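Long-range contact in fibronectin-binding protein (PDB 5A0L), which probably anchors the bacterium to host tissue as a surface adhesin, its N-terminal domain carrying an internal thioester that mediates covalent host binding: residues Y20-S24 against P57-Y61. Residues are numbered along the deposited sequence; the frame is centred on the assembly and turned at random. Where two conformers were deposited one is given.
Sequences YGYDS and PRPTY
Asp23, at the end of the barrel strand 19-23, and Pro59, in the loop between strands 45-49 and 66-72, form a single beta bridge, their CA atoms 4.4 Å apart, while the two segments run nearly perpendicular. Asp23 N donates to Arg58 O almost straight (174°), and Thr60 N returns a more bent bond to Asp23 O. Pro59 has no N-H to offer, but its CA lies 3.3 Å from Asp23 O in a CA-H...O contact. Beyond the bridge, Tyr20 reaches the loop with its phenol: CG, anti to the backbone N, carries the ring out beside the carbonyl carbon, and OH accepts from Tyr61 N, which approaches at the ring edge (3.0 Å, 168°). A water joins this hydroxyl to Pro59 O. CD1 of Tyr22 lies over one face of the Tyr20 ring, offset toward its rim. Thr60 meets both tyrosines: its OG1 is 3.2 Å from Tyr22 CD2, and its CG2 touches that same carbon and also lies within 3.8 Å of Tyr20 OH. Farther along, Pro57 CB packs against Tyr22 CA. Asp23 divides its carboxylate: OD1 accepts from the backbone N of Asn34 and Tyr25, whereas OD2 accepts a hydrogen bond from a second water that also donates to Pro57 O. Direct and water-mediated bonds therefore pin an irregular, proline-rich loop to the end of barrel strand 19-23, the tyrosine hydroxyl extending the attachment past the one backbone bridge.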
loop_
_atom_site.group_PDB
_atom_site.type_symbol
_atom_site.label_atom_id
_atom_site.label_comp_id
_atom_site.label_asym_id
_atom_site.label_seq_id
_atom_site.Cartn_x
_atom_site.Cartn_y
_atom_site.Cartn_z
ATOM N N TYR A 20 -12.206 6.145 -9.330
ATOM C CA TYR A 20 -11.666 5.089 -10.177
ATOM C C TYR A 20 -10.328 4.622 -9.582
ATOM O O TYR A 20 -9.458 5.454 -9.321
ATOM C CB TYR A 20 -11.472 5.646 -11.585
ATOM C CG TYR A 20 -10.931 4.706 -12.640
ATOM C CD1 TYR A 20 -11.277 3.385 -12.714
ATOM C CD2 TYR A 20 -10.030 5.178 -13.577
ATOM C CE1 TYR A 20 -10.765 2.547 -13.688
ATOM C CE2 TYR A 20 -9.502 4.377 -14.553
ATOM C CZ TYR A 20 -9.833 3.053 -14.620
ATOM O OH TYR A 20 -9.317 2.230 -15.593
ATOM N N GLY A 21 -10.198 3.311 -9.359
ATOM C CA GLY A 21 -8.990 2.703 -8.905
ATOM C C GLY A 21 -8.450 1.780 -9.960
ATOM O O GLY A 21 -9.214 0.982 -10.522
ATOM N N TYR A 22 -7.146 1.813 -10.193
ATOM C CA TYR A 22 -6.579 1.147 -11.340
ATOM C C TYR A 22 -5.117 0.815 -11.130
ATOM O O TYR A 22 -4.411 1.466 -10.333
ATOM C CB TYR A 22 -6.698 2.013 -12.635
ATOM C CG TYR A 22 -6.314 3.465 -12.451
ATOM C CD1 TYR A 22 -7.216 4.387 -11.942
ATOM C CD2 TYR A 22 -5.038 3.941 -12.819
ATOM C CE1 TYR A 22 -6.901 5.731 -11.792
ATOM C CE2 TYR A 22 -4.732 5.294 -12.688
ATOM C CZ TYR A 22 -5.663 6.177 -12.180
ATOM O OH TYR A 22 -5.403 7.531 -12.015
ATOM N N ASP A 23 -4.647 -0.214 -11.827
ATOM C CA ASP A 23 -3.230 -0.581 -11.807
ATOM C C ASP A 23 -2.554 0.107 -12.987
ATOM O O ASP A 23 -2.849 -0.222 -14.131
ATOM C CB ASP A 23 -3.066 -2.082 -11.889
ATOM C CG ASP A 23 -1.638 -2.545 -11.739
ATOM O OD1 ASP A 23 -0.712 -1.721 -11.551
ATOM O OD2 ASP A 23 -1.439 -3.780 -11.813
ATOM N N SER A 24 -1.650 1.051 -12.703
ATOM C CA SER A 24 -0.956 1.833 -13.709
ATOM C C SER A 24 0.298 1.149 -14.213
ATOM O O SER A 24 0.952 1.667 -15.154
ATOM C CB SER A 24 -0.628 3.219 -13.145
ATOM O OG SER A 24 0.402 3.183 -12.184
ATOM N N PRO A 57 -6.913 -4.206 -8.404
ATOM C CA PRO A 57 -7.571 -3.449 -9.477
ATOM C C PRO A 57 -7.000 -3.813 -10.850
ATOM O O PRO A 57 -5.815 -4.091 -11.016
ATOM C CB PRO A 57 -7.219 -1.990 -9.150
ATOM C CG PRO A 57 -7.043 -2.011 -7.668
ATOM C CD PRO A 57 -6.343 -3.319 -7.378
ATOM N N ARG A 58 -7.892 -3.821 -11.848
ATOM C CA ARG A 58 -7.519 -4.046 -13.238
ATOM C C ARG A 58 -6.590 -2.944 -13.764
ATOM O O ARG A 58 -6.617 -1.807 -13.288
ATOM C CB ARG A 58 -8.788 -4.135 -14.103
ATOM C CG ARG A 58 -9.736 -5.279 -13.728
ATOM C CD ARG A 58 -8.998 -6.615 -13.622
ATOM N NE ARG A 58 -8.343 -6.985 -14.877
ATOM C CZ ARG A 58 -7.168 -7.607 -14.967
ATOM N NH1 ARG A 58 -6.471 -7.915 -13.875
ATOM N NH2 ARG A 58 -6.666 -7.877 -16.163
ATOM N N PRO A 59 -5.819 -3.257 -14.816
ATOM C CA PRO A 59 -5.029 -2.231 -15.482
ATOM C C PRO A 59 -5.883 -1.075 -15.956
ATOM O O PRO A 59 -7.045 -1.261 -16.358
ATOM C CB PRO A 59 -4.392 -2.972 -16.670
ATOM C CG PRO A 59 -4.309 -4.394 -16.218
ATOM C CD PRO A 59 -5.583 -4.584 -15.405
ATOM N N THR A 60 -5.319 0.112 -15.988
ATOM C CA THR A 60 -6.004 1.275 -16.496
ATOM C C THR A 60 -6.572 1.016 -17.895
ATOM O O THR A 60 -5.920 0.396 -18.744
ATOM C CB THR A 60 -5.084 2.492 -16.552
ATOM O OG1 THR A 60 -4.133 2.408 -15.497
ATOM C CG2 THR A 60 -5.899 3.767 -16.453
ATOM N N TYR A 61 -7.807 1.478 -18.094
ATOM C CA TYR A 61 -8.444 1.453 -19.427
ATOM C C TYR A 61 -8.942 0.054 -19.811
ATOM O O TYR A 61 -9.365 -0.157 -20.946
ATOM C CB TYR A 61 -7.602 2.104 -20.553
ATOM C CG TYR A 61 -7.117 3.486 -20.226
ATOM C CD1 TYR A 61 -7.985 4.581 -20.225
ATOM C CD2 TYR A 61 -5.791 3.702 -19.902
ATOM C CE1 TYR A 61 -7.530 5.863 -19.905
ATOM C CE2 TYR A 61 -5.332 4.975 -19.590
ATOM C CZ TYR A 61 -6.201 6.046 -19.599
ATOM O OH TYR A 61 -5.757 7.329 -19.284
HETATM O O HOH W 1 -9.393 -0.322 -15.157
HETATM O O HOH W 2 -3.693 -5.417 -12.129
#